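Local coordinates for putative short-chain dehydrogenase/reductase (Burkholderia xenovorans, PDB 5K9Z), which probably catalyses NAD- or NADP-dependent interconversion of an alcohol and a carbonyl compound, as in other short-chain dehydrogenases/reductases, at residues 134-139 with 180-185; 145-150 with 167-172; 195-200 with 207-212. One frame throughout, in Å; residues are numbered along the deposited sequence. Where two conformers were deposited one is given.

Contact 1: residues 134-139 with 180-185; sequences AMVKQG and APRGVR
Apolar packing between Met135 and Val184 forms the buried half of this contact. Met135 CB rests 3.7 Å from Val184 CG2, and its SD lies 4.0 Å from Val184 CG1, the two side chains crossing at about a right angle. Both methyls of Val184 are therefore engaged, CG2 by the root of the methionine and CG1 by its sulphur. Farther out, Val136 CG1 reaches the same CG2 more loosely, and Ile143 of the neighbouring strand and Leu179 of helix 159-179 also touch Val184.

A second kind of packing sets a hydrocarbon against a charged flat group. The Arg182 chain is bent at chi2 (-72°) and chi3 (-60°), and its guanidinium presents one face to Val136, whose CB sits 3.6 Å from NH2, above the plane and toward its rim. Val136 CG1 meanwhile lies against Arg182 CB, so the valine packs on both the root and the head of the arginine.

Polar links are few, and none is a direct hydrogen bond. A water donates to Val136 O at 2.6 Å and to Arg182 O at 3.0 Å, bridging the two backbones, while Gly139 CA makes a CH...O contact of 3.6 Å with Arg182 O. Both glycines have positive phi, and Gly183 is the C-prime residue of a Schellman motif that ends helix 159-179 and turns the chain into strand 184-191. The arrangement belongs to the Rossmann fold, where the end of one sheet-covering helix packs against the helix-to-strand turn of the next beta-alpha-beta unit.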
ATOM      1  N   ALA C 134     -17.364 -18.157 -19.825  1.00 25.73           N
ATOM      2  CA  ALA C 134     -18.823 -18.176 -19.758  1.00 25.74           C
ATOM      3  C   ALA C 134     -19.391 -16.758 -19.740  1.00 25.98           C
ATOM      4  O   ALA C 134     -20.445 -16.490 -20.332  1.00 29.15           O
ATOM      5  CB  ALA C 134     -19.279 -18.975 -18.533  1.00 24.25           C
ATOM      6  N   MET C 135     -18.696 -15.831 -19.084  1.00 17.72           N
ATOM      7  CA  MET C 135     -19.297 -14.538 -18.782  1.00 24.77           C
ATOM      8  C   MET C 135     -19.230 -13.573 -19.955  1.00 24.56           C
ATOM      9  O   MET C 135     -20.162 -12.784 -20.142  1.00 19.89           O
ATOM     10  CB  MET C 135     -18.644 -13.926 -17.543  1.00 19.81           C
ATOM     11  CG  MET C 135     -19.019 -14.676 -16.275  1.00 19.14           C
ATOM     12  SD  MET C 135     -18.057 -14.078 -14.883  1.00 18.75           S
ATOM     13  CE  MET C 135     -18.708 -15.079 -13.543  1.00 19.66           C
ATOM     14  N   VAL C 136     -18.150 -13.600 -20.750  1.00 21.74           N
ATOM     15  CA  VAL C 136     -18.092 -12.666 -21.874  1.00 26.72           C
ATOM     16  C   VAL C 136     -19.206 -12.962 -22.864  1.00 29.01           C
ATOM     17  O   VAL C 136     -19.676 -12.054 -23.559  1.00 29.38           O
ATOM     18  CB  VAL C 136     -16.709 -12.657 -22.570  1.00 25.03           C
ATOM     19  CG1 VAL C 136     -15.620 -12.212 -21.593  1.00 20.85           C
ATOM     20  CG2 VAL C 136     -16.387 -14.003 -23.179  1.00 29.60           C
ATOM     21  N   LYS C 137     -19.678 -14.210 -22.920  1.00 29.75           N
ATOM     22  CA  LYS C 137     -20.837 -14.519 -23.758  1.00 40.49           C
ATOM     23  C   LYS C 137     -22.100 -13.846 -23.229  1.00 44.09           C
ATOM     24  O   LYS C 137     -22.916 -13.345 -24.011  1.00 45.59           O
ATOM     25  CB  LYS C 137     -21.044 -16.031 -23.842  1.00 44.80           C
ATOM     26  CG  LYS C 137     -19.937 -16.799 -24.558  1.00 51.79           C
ATOM     27  CD  LYS C 137     -20.245 -18.294 -24.588  1.00 55.76           C
ATOM     28  CE  LYS C 137     -19.145 -19.100 -25.267  1.00 57.05           C
ATOM     29  NZ  LYS C 137     -19.209 -18.977 -26.748  1.00 60.41           N
ATOM     30  N   GLN C 138     -22.278 -13.827 -21.903  1.00 40.74           N
ATOM     31  CA  GLN C 138     -23.419 -13.146 -21.290  1.00 37.79           C
ATOM     32  C   GLN C 138     -23.356 -11.631 -21.467  1.00 33.94           C
ATOM     33  O   GLN C 138     -24.397 -10.965 -21.465  1.00 29.96           O
ATOM     34  CB  GLN C 138     -23.481 -13.473 -19.788  1.00 35.43           C
ATOM     35  CG  GLN C 138     -23.920 -14.895 -19.460  1.00 34.60           C
ATOM     36  CD  GLN C 138     -23.410 -15.390 -18.106  1.00 40.89           C
ATOM     37  OE1 GLN C 138     -23.413 -16.601 -17.845  1.00 48.54           O
ATOM     38  NE2 GLN C 138     -22.961 -14.461 -17.242  1.00 28.26           N
ATOM     39  N   GLY C 139     -22.156 -11.062 -21.561  1.00 29.62           N
ATOM     40  CA  GLY C 139     -22.016  -9.624 -21.455  1.00 23.25           C
ATOM     41  C   GLY C 139     -22.146  -9.107 -20.040  1.00 23.65           C
ATOM     42  O   GLY C 139     -22.413  -7.919 -19.848  1.00 21.55           O
ATOM     43  N   ALA C 180     -13.232  -5.629 -18.675  1.00 18.60           N
ATOM     44  CA  ALA C 180     -14.166  -4.535 -18.417  1.00 19.11           C
ATOM     45  C   ALA C 180     -14.978  -4.133 -19.643  1.00 21.12           C
ATOM     46  O   ALA C 180     -16.213  -4.069 -19.531  1.00 21.61           O
ATOM     47  CB  ALA C 180     -13.408  -3.344 -17.826  1.00 19.84           C
ATOM     48  N   PRO C 181     -14.399  -3.881 -20.818  1.00 22.12           N
ATOM     49  CA  PRO C 181     -15.256  -3.532 -21.976  1.00 25.11           C
ATOM     50  C   PRO C 181     -16.185  -4.654 -22.402  1.00 25.97           C
ATOM     51  O   PRO C 181     -17.095  -4.406 -23.199  1.00 26.76           O
ATOM     52  CB  PRO C 181     -14.256  -3.169 -23.082  1.00 20.34           C
ATOM     53  CG  PRO C 181     -12.951  -3.747 -22.631  1.00 25.99           C
ATOM     54  CD  PRO C 181     -12.966  -3.779 -21.144  1.00 22.22           C
ATOM     55  N   ARG C 182     -15.961  -5.889 -21.941  1.00 26.57           N
ATOM     56  CA  ARG C 182     -16.870  -6.998 -22.211  1.00 22.25           C
ATOM     57  C   ARG C 182     -18.013  -7.070 -21.204  1.00 21.01           C
ATOM     58  O   ARG C 182     -18.832  -7.989 -21.287  1.00 26.59           O
ATOM     59  CB  ARG C 182     -16.114  -8.340 -22.216  1.00 23.56           C
ATOM     60  CG  ARG C 182     -14.778  -8.341 -22.971  1.00 29.15           C
ATOM     61  CD  ARG C 182     -14.940  -8.286 -24.492  1.00 43.74           C
ATOM     62  NE  ARG C 182     -15.700  -9.409 -25.040  1.00 55.46           N
ATOM     63  CZ  ARG C 182     -15.169 -10.575 -25.419  1.00 58.57           C
ATOM     64  NH1 ARG C 182     -13.863 -10.794 -25.304  1.00 57.64           N
ATOM     65  NH2 ARG C 182     -15.947 -11.529 -25.914  1.00 56.96           N
ATOM     66  N   GLY C 183     -18.084  -6.137 -20.253  1.00 22.35           N
ATOM     67  CA  GLY C 183     -19.131  -6.138 -19.260  1.00 23.46           C
ATOM     68  C   GLY C 183     -18.875  -6.988 -18.030  1.00 27.34           C
ATOM     69  O   GLY C 183     -19.803  -7.180 -17.232  1.00 26.62           O
ATOM     70  N   VAL C 184     -17.653  -7.490 -17.834  1.00 23.02           N
ATOM     71  CA  VAL C 184     -17.351  -8.429 -16.753  1.00 19.18           C
ATOM     72  C   VAL C 184     -16.408  -7.744 -15.778  1.00 24.06           C
ATOM     73  O   VAL C 184     -15.350  -7.241 -16.178  1.00 20.98           O
ATOM     74  CB  VAL C 184     -16.733  -9.734 -17.292  1.00 20.31           C
ATOM     75  CG1 VAL C 184     -16.413 -10.691 -16.140  1.00 20.40           C
ATOM     76  CG2 VAL C 184     -17.672 -10.403 -18.287  1.00 21.61           C
ATOM     77  N   ARG C 185     -16.775  -7.749 -14.499  1.00 18.99           N
ATOM     78  CA  ARG C 185     -15.976  -7.122 -13.458  1.00 18.14           C
ATOM     79  C   ARG C 185     -15.103  -8.152 -12.764  1.00 17.05           C
ATOM     80  O   ARG C 185     -15.458  -9.329 -12.691  1.00 17.89           O
ATOM     81  CB  ARG C 185     -16.853  -6.423 -12.414  1.00 19.53           C
ATOM     82  CG  ARG C 185     -17.633  -5.229 -12.932  1.00 22.92           C
ATOM     83  CD  ARG C 185     -18.338  -4.516 -11.775  1.00 19.64           C
ATOM     84  NE  ARG C 185     -19.393  -5.340 -11.213  1.00 19.65           N
ATOM     85  CZ  ARG C 185     -19.408  -5.799  -9.967  1.00 23.17           C
ATOM     86  NH1 ARG C 185     -18.421  -5.502  -9.125  1.00 23.01           N
ATOM     87  NH2 ARG C 185     -20.425  -6.542  -9.562  1.00 23.02           N
TER
HETATM   88  O   HOH W   1     -19.293  -9.482 -23.852  1.00 26.22           O

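Contact 2: residues 145-150 with 167-172; sequences SVASTA and AVIGLT
Val168 turns its CG1 methyl over the strand end, where it meets Ser145 CB at 3.9 Å and Ala147 CB at 4.1 Å. CG1 stands anti to the backbone N (chi1 165°), and it is this branch that touches both residues. Ala147 CB is also approached by Ile169 CG1, at 4.2 Å, so the small alanine side chain packs against two consecutive residues of the helix. Val124 of helix 110-138 adds to the apolar surroundings of Ser145 and Val168.

This is the start of a beta-alpha-beta crossover of the Rossmann fold: strand 141-146 leads through a loop to helix 159-179, which lies against the sheet and is followed by the parallel strand 184-191. Ser145 and Ala147 are hydrogen-bonded through their backbones to that neighbouring strand. Beyond the strand end, Ser148 OG accepts from Ala150 N at 2.9 Å in an ST turn, and Ser148 touches Tyr161 and Lys165, which match the Tyr-x-x-x-Lys pair of the family's active site; by that comparison Ser148 is probably the serine of the family's Ser-Tyr-Lys catalytic set.

Polar groups meet one turn farther along the helix. A water lies 2.6 Å from Ser145 OG and donates to Thr172 OG1 at 2.7 Å, spanning hydroxyls that do not bond directly. Thr172 OG1 in turn donates to Val168 O at 2.7 Å, tilted 35° from the carbonyl plane, while Thr172 N reaches the same oxygen from the opposite face. Ser145 OG has a further partner in Asn94 ND2, which ties the water-linked pair to the adjoining strand 91-94.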
ATOM      1  N   SER C 145     -11.973 -12.841  -6.106  1.00 13.76           N
ATOM      2  CA  SER C 145     -10.932 -13.686  -5.542  1.00 13.55           C
ATOM      3  C   SER C 145     -10.693 -13.294  -4.090  1.00 17.88           C
ATOM      4  O   SER C 145     -10.606 -12.108  -3.762  1.00 18.76           O
ATOM      5  CB  SER C 145      -9.629 -13.573  -6.339  1.00 15.98           C
ATOM      6  OG  SER C 145      -9.821 -13.951  -7.699  1.00 17.74           O
ATOM      7  N   VAL C 146     -10.567 -14.288  -3.219  1.00 16.95           N
ATOM      8  CA  VAL C 146     -10.284 -14.028  -1.807  1.00 13.72           C
ATOM      9  C   VAL C 146      -8.766 -14.002  -1.690  1.00 16.32           C
ATOM     10  O   VAL C 146      -8.105 -15.053  -1.687  1.00 14.33           O
ATOM     11  CB  VAL C 146     -10.919 -15.077  -0.897  1.00 13.96           C
ATOM     12  CG1 VAL C 146     -10.566 -14.806   0.604  1.00 15.90           C
ATOM     13  CG2 VAL C 146     -12.436 -15.102  -1.124  1.00 14.72           C
ATOM     14  N   ALA C 147      -8.206 -12.796  -1.651  1.00 14.17           N
ATOM     15  CA  ALA C 147      -6.765 -12.688  -1.486  1.00 13.37           C
ATOM     16  C   ALA C 147      -6.498 -12.625   0.013  1.00 15.97           C
ATOM     17  O   ALA C 147      -7.012 -13.468   0.751  1.00 19.25           O
ATOM     18  CB  ALA C 147      -6.202 -11.480  -2.241  1.00 13.17           C
ATOM     19  N   SER C 148      -5.782 -11.606   0.477  1.00 17.57           N
ATOM     20  CA  SER C 148      -5.362 -11.483   1.873  1.00 15.42           C
ATOM     21  C   SER C 148      -4.599 -10.178   2.021  1.00 13.62           C
ATOM     22  O   SER C 148      -4.054  -9.657   1.048  1.00 19.15           O
ATOM     23  CB  SER C 148      -4.458 -12.647   2.296  1.00 18.58           C
ATOM     24  OG  SER C 148      -3.774 -12.338   3.484  1.00 22.09           O
ATOM     25  N   THR C 149      -4.503  -9.693   3.267  1.00 13.88           N
ATOM     26  CA  THR C 149      -3.608  -8.578   3.545  1.00 17.89           C
ATOM     27  C   THR C 149      -2.172  -8.909   3.162  1.00 13.88           C
ATOM     28  O   THR C 149      -1.389  -8.003   2.844  1.00 13.94           O
ATOM     29  CB  THR C 149      -3.668  -8.193   5.035  1.00 18.56           C
ATOM     30  OG1 THR C 149      -3.500  -9.360   5.839  1.00 21.35           O
ATOM     31  CG2 THR C 149      -4.993  -7.582   5.370  1.00 23.64           C
ATOM     32  N   ALA C 150      -1.807 -10.198   3.166  1.00 13.79           N
ATOM     33  CA  ALA C 150      -0.492 -10.606   2.692  1.00 13.73           C
ATOM     34  C   ALA C 150      -0.295 -10.338   1.201  1.00 20.62           C
ATOM     35  O   ALA C 150       0.849 -10.356   0.727  1.00 20.86           O
ATOM     36  CB  ALA C 150      -0.271 -12.094   2.996  1.00 13.74           C
ATOM     37  N   ALA C 167       0.378 -11.764  -6.395  1.00 13.34           N
ATOM     38  CA  ALA C 167       0.107 -12.148  -7.776  1.00 18.37           C
ATOM     39  C   ALA C 167      -1.392 -12.162  -8.082  1.00 17.72           C
ATOM     40  O   ALA C 167      -1.812 -11.784  -9.187  1.00 17.08           O
ATOM     41  CB  ALA C 167       0.750 -13.513  -8.065  1.00 13.52           C
ATOM     42  N   VAL C 168      -2.209 -12.609  -7.117  1.00 17.35           N
ATOM     43  CA  VAL C 168      -3.668 -12.626  -7.270  1.00 15.19           C
ATOM     44  C   VAL C 168      -4.209 -11.208  -7.445  1.00 13.22           C
ATOM     45  O   VAL C 168      -5.102 -10.957  -8.267  1.00 17.80           O
ATOM     46  CB  VAL C 168      -4.320 -13.326  -6.059  1.00 15.56           C
ATOM     47  CG1 VAL C 168      -5.807 -13.054  -6.001  1.00 14.80           C
ATOM     48  CG2 VAL C 168      -4.044 -14.862  -6.084  1.00 14.34           C
ATOM     49  N   ILE C 169      -3.686 -10.258  -6.678  1.00 17.84           N
ATOM     50  CA  ILE C 169      -4.105  -8.875  -6.869  0.51 14.48           C
ATOM     51  C   ILE C 169      -3.655  -8.361  -8.234  1.00 13.60           C
ATOM     52  O   ILE C 169      -4.414  -7.681  -8.933  1.00 14.27           O
ATOM     53  CB  ILE C 169      -3.596  -8.009  -5.704  0.51 16.25           C
ATOM     54  CG1 ILE C 169      -4.398  -8.359  -4.445  0.51 13.33           C
ATOM     55  CG2 ILE C 169      -3.702  -6.512  -6.044  0.51 13.68           C
ATOM     56  CD1 ILE C 169      -3.955  -7.640  -3.189  0.51 13.42           C
ATOM     57  N   GLY C 170      -2.444  -8.716  -8.670  1.00 15.49           N
ATOM     58  CA  GLY C 170      -2.014  -8.302 -10.005  1.00 16.04           C
ATOM     59  C   GLY C 170      -2.851  -8.919 -11.118  1.00 14.01           C
ATOM     60  O   GLY C 170      -3.223  -8.247 -12.087  1.00 14.30           O
ATOM     61  N   LEU C 171      -3.157 -10.210 -10.993  1.00 17.60           N
ATOM     62  CA  LEU C 171      -4.002 -10.864 -11.982  1.00 20.53           C
ATOM     63  C   LEU C 171      -5.411 -10.285 -11.959  1.00 17.65           C
ATOM     64  O   LEU C 171      -6.049 -10.145 -13.009  1.00 14.26           O
ATOM     65  CB  LEU C 171      -4.047 -12.360 -11.708  1.00 17.74           C
ATOM     66  CG  LEU C 171      -4.851 -13.225 -12.660  1.00 22.34           C
ATOM     67  CD1 LEU C 171      -4.422 -12.996 -14.102  1.00 21.59           C
ATOM     68  CD2 LEU C 171      -4.646 -14.660 -12.257  1.00 24.26           C
ATOM     69  N   THR C 172      -5.916  -9.963 -10.766  1.00 13.81           N
ATOM     70  CA  THR C 172      -7.206  -9.280 -10.654  1.00 16.23           C
ATOM     71  C   THR C 172      -7.221  -7.989 -11.473  1.00 18.52           C
ATOM     72  O   THR C 172      -8.147  -7.741 -12.256  1.00 15.11           O
ATOM     73  CB  THR C 172      -7.512  -8.975  -9.182  1.00 17.45           C
ATOM     74  OG1 THR C 172      -7.689 -10.198  -8.449  1.00 16.11           O
ATOM     75  CG2 THR C 172      -8.780  -8.154  -9.078  1.00 13.97           C
TER
HETATM   76  O   HOH W   2     -10.021 -11.551  -8.744  1.00 12.69           O

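Contact 3: residues 195-200 with 207-212; sequences VTEMMV and QAAIDA
Thr196 and Ala212 meet where two short helical segments run nearly antiparallel, their axes 8.4 Å apart at closest approach and 162° between their directions, with Glu197 and Ala209 the nearest backbone pair at 4.9 Å between CA atoms. The facing side of 207-212 carries the small residues Ala208, Ala209 and Ala212, consistent with the close approach.

Thr196 carries the centre of the contact. Its CB lies 3.4 Å from Ala212 CB, tighter than the usual van der Waals separation of two carbons, and its OG1 comes nearly as close to the same methyl. With OG1 beside the backbone N (chi1 -60°), CG2 stands anti to that nitrogen and extends across to the main chain of the partner helix, reaching Ala208 O at 3.6 Å. Thus the threonine straddles one helical turn, with CB and hydroxyl against Ala212 and methyl against Ala208.

The flanks are looser. Val200 CG1 touches Ala208 CB at 4.0 Å, so that this alanine methyl is met by both Thr196 and Val200. On the exposed edge, Glu197 has CG anti to its backbone N (chi1 -158°), and its extended chain lies over Ala209 CB, with CG and OE2 each 4.1 Å from that methyl. No hydrogen bond joins the segments.

Thr194 OG1 is hydrogen-bonded to Glu197 N near the start of the first helix, and Phe265 of the second subunit packs on Val195 and Met198. The pair is a small antiparallel helix hairpin after strand 184-191, in the part of the chain that in short-chain dehydrogenases/reductases commonly forms the substrate-binding loop and its helices.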
ATOM      1  N   VAL C 195      -1.435 -15.794  12.456  1.00 39.09           N
ATOM      2  CA  VAL C 195      -0.680 -17.033  12.329  1.00 36.79           C
ATOM      3  C   VAL C 195      -1.396 -18.179  13.043  1.00 44.29           C
ATOM      4  O   VAL C 195      -1.251 -19.348  12.655  1.00 45.42           O
ATOM      5  CB  VAL C 195       0.762 -16.828  12.834  1.00 36.13           C
ATOM      6  CG1 VAL C 195       0.797 -16.598  14.359  1.00 37.58           C
ATOM      7  CG2 VAL C 195       1.648 -18.002  12.412  1.00 41.28           C
ATOM      8  N   THR C 196      -2.193 -17.869  14.077  1.00 43.19           N
ATOM      9  CA  THR C 196      -2.979 -18.893  14.767  1.00 40.59           C
ATOM     10  C   THR C 196      -4.004 -19.531  13.831  1.00 45.09           C
ATOM     11  O   THR C 196      -4.116 -20.762  13.761  1.00 36.51           O
ATOM     12  CB  THR C 196      -3.684 -18.280  15.978  1.00 44.32           C
ATOM     13  OG1 THR C 196      -2.712 -17.753  16.889  1.00 45.43           O
ATOM     14  CG2 THR C 196      -4.541 -19.314  16.695  1.00 38.41           C
ATOM     15  N   GLU C 197      -4.775 -18.702  13.117  1.00 34.27           N
ATOM     16  CA  GLU C 197      -5.716 -19.223  12.130  1.00 42.91           C
ATOM     17  C   GLU C 197      -5.004 -20.063  11.074  1.00 42.20           C
ATOM     18  O   GLU C 197      -5.538 -21.079  10.608  1.00 49.24           O
ATOM     19  CB  GLU C 197      -6.464 -18.069  11.463  1.00 39.36           C
ATOM     20  CG  GLU C 197      -7.790 -18.461  10.848  1.00 44.44           C
ATOM     21  CD  GLU C 197      -8.641 -17.241  10.549  1.00 54.07           C
ATOM     22  OE1 GLU C 197      -8.106 -16.291   9.930  1.00 49.37           O
ATOM     23  OE2 GLU C 197      -9.825 -17.219  10.964  1.00 59.34           O
ATOM     24  N   MET C 198      -3.798 -19.653  10.684  1.00 37.63           N
ATOM     25  CA  MET C 198      -3.035 -20.403   9.694  1.00 41.08           C
ATOM     26  C   MET C 198      -2.579 -21.746  10.240  1.00 41.01           C
ATOM     27  O   MET C 198      -2.709 -22.774   9.565  1.00 44.44           O
ATOM     28  CB  MET C 198      -1.831 -19.589   9.242  1.00 45.01           C
ATOM     29  CG  MET C 198      -2.208 -18.371   8.444  1.00 41.20           C
ATOM     30  SD  MET C 198      -0.737 -17.642   7.736  1.00 40.78           S
ATOM     31  CE  MET C 198      -1.441 -16.171   6.991  1.00 29.47           C
ATOM     32  N   MET C 199      -2.042 -21.750  11.465  1.00 41.47           N
ATOM     33  CA  MET C 199      -1.344 -22.889  12.049  1.00 44.77           C
ATOM     34  C   MET C 199      -2.247 -23.795  12.872  1.00 50.69           C
ATOM     35  O   MET C 199      -2.106 -25.025  12.817  1.00 46.81           O
ATOM     36  CB  MET C 199      -0.201 -22.407  12.950  1.00 45.36           C
ATOM     37  CG  MET C 199       0.875 -21.631  12.232  1.00 49.48           C
ATOM     38  SD  MET C 199       2.368 -22.603  11.998  1.00 57.16           S
ATOM     39  CE  MET C 199       3.443 -21.326  11.329  1.00 58.57           C
ATOM     40  N   VAL C 200      -3.148 -23.224  13.660  1.00 51.05           N
ATOM     41  CA  VAL C 200      -3.829 -24.010  14.684  1.00 56.05           C
ATOM     42  C   VAL C 200      -4.998 -24.753  14.051  1.00 56.49           C
ATOM     43  O   VAL C 200      -5.934 -24.139  13.530  1.00 42.22           O
ATOM     44  CB  VAL C 200      -4.282 -23.129  15.854  1.00 49.53           C
ATOM     45  CG1 VAL C 200      -5.013 -23.968  16.903  1.00 46.81           C
ATOM     46  CG2 VAL C 200      -3.069 -22.448  16.463  1.00 48.45           C
ATOM     47  N   GLN C 207     -12.018 -21.480  18.502  1.00 52.54           N
ATOM     48  CA  GLN C 207     -11.902 -20.445  19.525  1.00 52.27           C
ATOM     49  C   GLN C 207     -10.499 -19.854  19.567  1.00 51.01           C
ATOM     50  O   GLN C 207     -10.337 -18.649  19.802  1.00 47.60           O
ATOM     51  CB  GLN C 207     -12.283 -21.000  20.897  1.00 56.08           C
ATOM     52  CG  GLN C 207     -12.349 -19.931  21.990  1.00 58.66           C
ATOM     53  CD  GLN C 207     -13.392 -18.860  21.689  1.00 61.55           C
ATOM     54  OE1 GLN C 207     -14.491 -19.166  21.221  1.00 64.47           O
ATOM     55  NE2 GLN C 207     -13.047 -17.596  21.948  1.00 54.62           N
ATOM     56  N   ALA C 208      -9.471 -20.686  19.368  1.00 51.15           N
ATOM     57  CA  ALA C 208      -8.113 -20.163  19.248  1.00 47.28           C
ATOM     58  C   ALA C 208      -8.032 -19.066  18.186  1.00 41.22           C
ATOM     59  O   ALA C 208      -7.432 -18.011  18.414  1.00 38.35           O
ATOM     60  CB  ALA C 208      -7.137 -21.297  18.930  1.00 46.62           C
ATOM     61  N   ALA C 209      -8.648 -19.289  17.021  1.00 36.98           N
ATOM     62  CA  ALA C 209      -8.613 -18.265  15.983  1.00 38.46           C
ATOM     63  C   ALA C 209      -9.395 -17.010  16.391  1.00 37.62           C
ATOM     64  O   ALA C 209      -8.980 -15.893  16.060  1.00 34.03           O
ATOM     65  CB  ALA C 209      -9.132 -18.839  14.659  1.00 34.10           C
ATOM     66  N   ILE C 210     -10.512 -17.164  17.111  1.00 37.61           N
ATOM     67  CA  ILE C 210     -11.271 -16.000  17.576  1.00 42.95           C
ATOM     68  C   ILE C 210     -10.440 -15.172  18.556  1.00 44.30           C
ATOM     69  O   ILE C 210     -10.368 -13.938  18.450  1.00 35.88           O
ATOM     70  CB  ILE C 210     -12.606 -16.444  18.204  1.00 47.55           C
ATOM     71  CG1 ILE C 210     -13.534 -17.031  17.141  1.00 41.22           C
ATOM     72  CG2 ILE C 210     -13.283 -15.278  18.913  1.00 52.38           C
ATOM     73  CD1 ILE C 210     -14.775 -17.673  17.736  1.00 44.54           C
ATOM     74  N   ASP C 211      -9.812 -15.840  19.533  1.00 40.51           N
ATOM     75  CA  ASP C 211      -8.899 -15.163  20.454  1.00 41.59           C
ATOM     76  C   ASP C 211      -7.802 -14.416  19.704  1.00 41.79           C
ATOM     77  O   ASP C 211      -7.557 -13.228  19.956  1.00 39.84           O
ATOM     78  CB  ASP C 211      -8.268 -16.178  21.412  1.00 43.91           C
ATOM     79  CG  ASP C 211      -9.210 -16.617  22.513  1.00 55.38           C
ATOM     80  OD1 ASP C 211     -10.420 -16.322  22.417  1.00 54.27           O
ATOM     81  OD2 ASP C 211      -8.737 -17.273  23.475  1.00 60.30           O
ATOM     82  N   ALA C 212      -7.114 -15.113  18.791  1.00 40.50           N
ATOM     83  CA  ALA C 212      -6.029 -14.511  18.016  1.00 36.78           C
ATOM     84  C   ALA C 212      -6.503 -13.283  17.258  1.00 39.77           C
ATOM     85  O   ALA C 212      -5.825 -12.252  17.242  1.00 34.96           O
ATOM     86  CB  ALA C 212      -5.463 -15.528  17.029  1.00 36.33           C
TER

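How the contacts relate
Contact 2 is the core example, with every touching residue buried; contact 1 is partly buried, and contact 3 lies at the surface. Contacts 1 and 2 draw on consecutive elements of one region: helix 110-138 leads into strand 141-146, and helix 159-179 into strand 184-191, and the two strands are neighbours in the parallel sheet; the contact centres are 20 Å apart. Contact 3 follows in the chain, on the opposite side of the chain's centre from contact 1. None has a direct hydrogen bond across its segments. A water bridges backbone carbonyls in contact 1 and buried hydroxyls in contact 2, whereas contact 3 relies on close alanine-lined helix packing beside the second subunit.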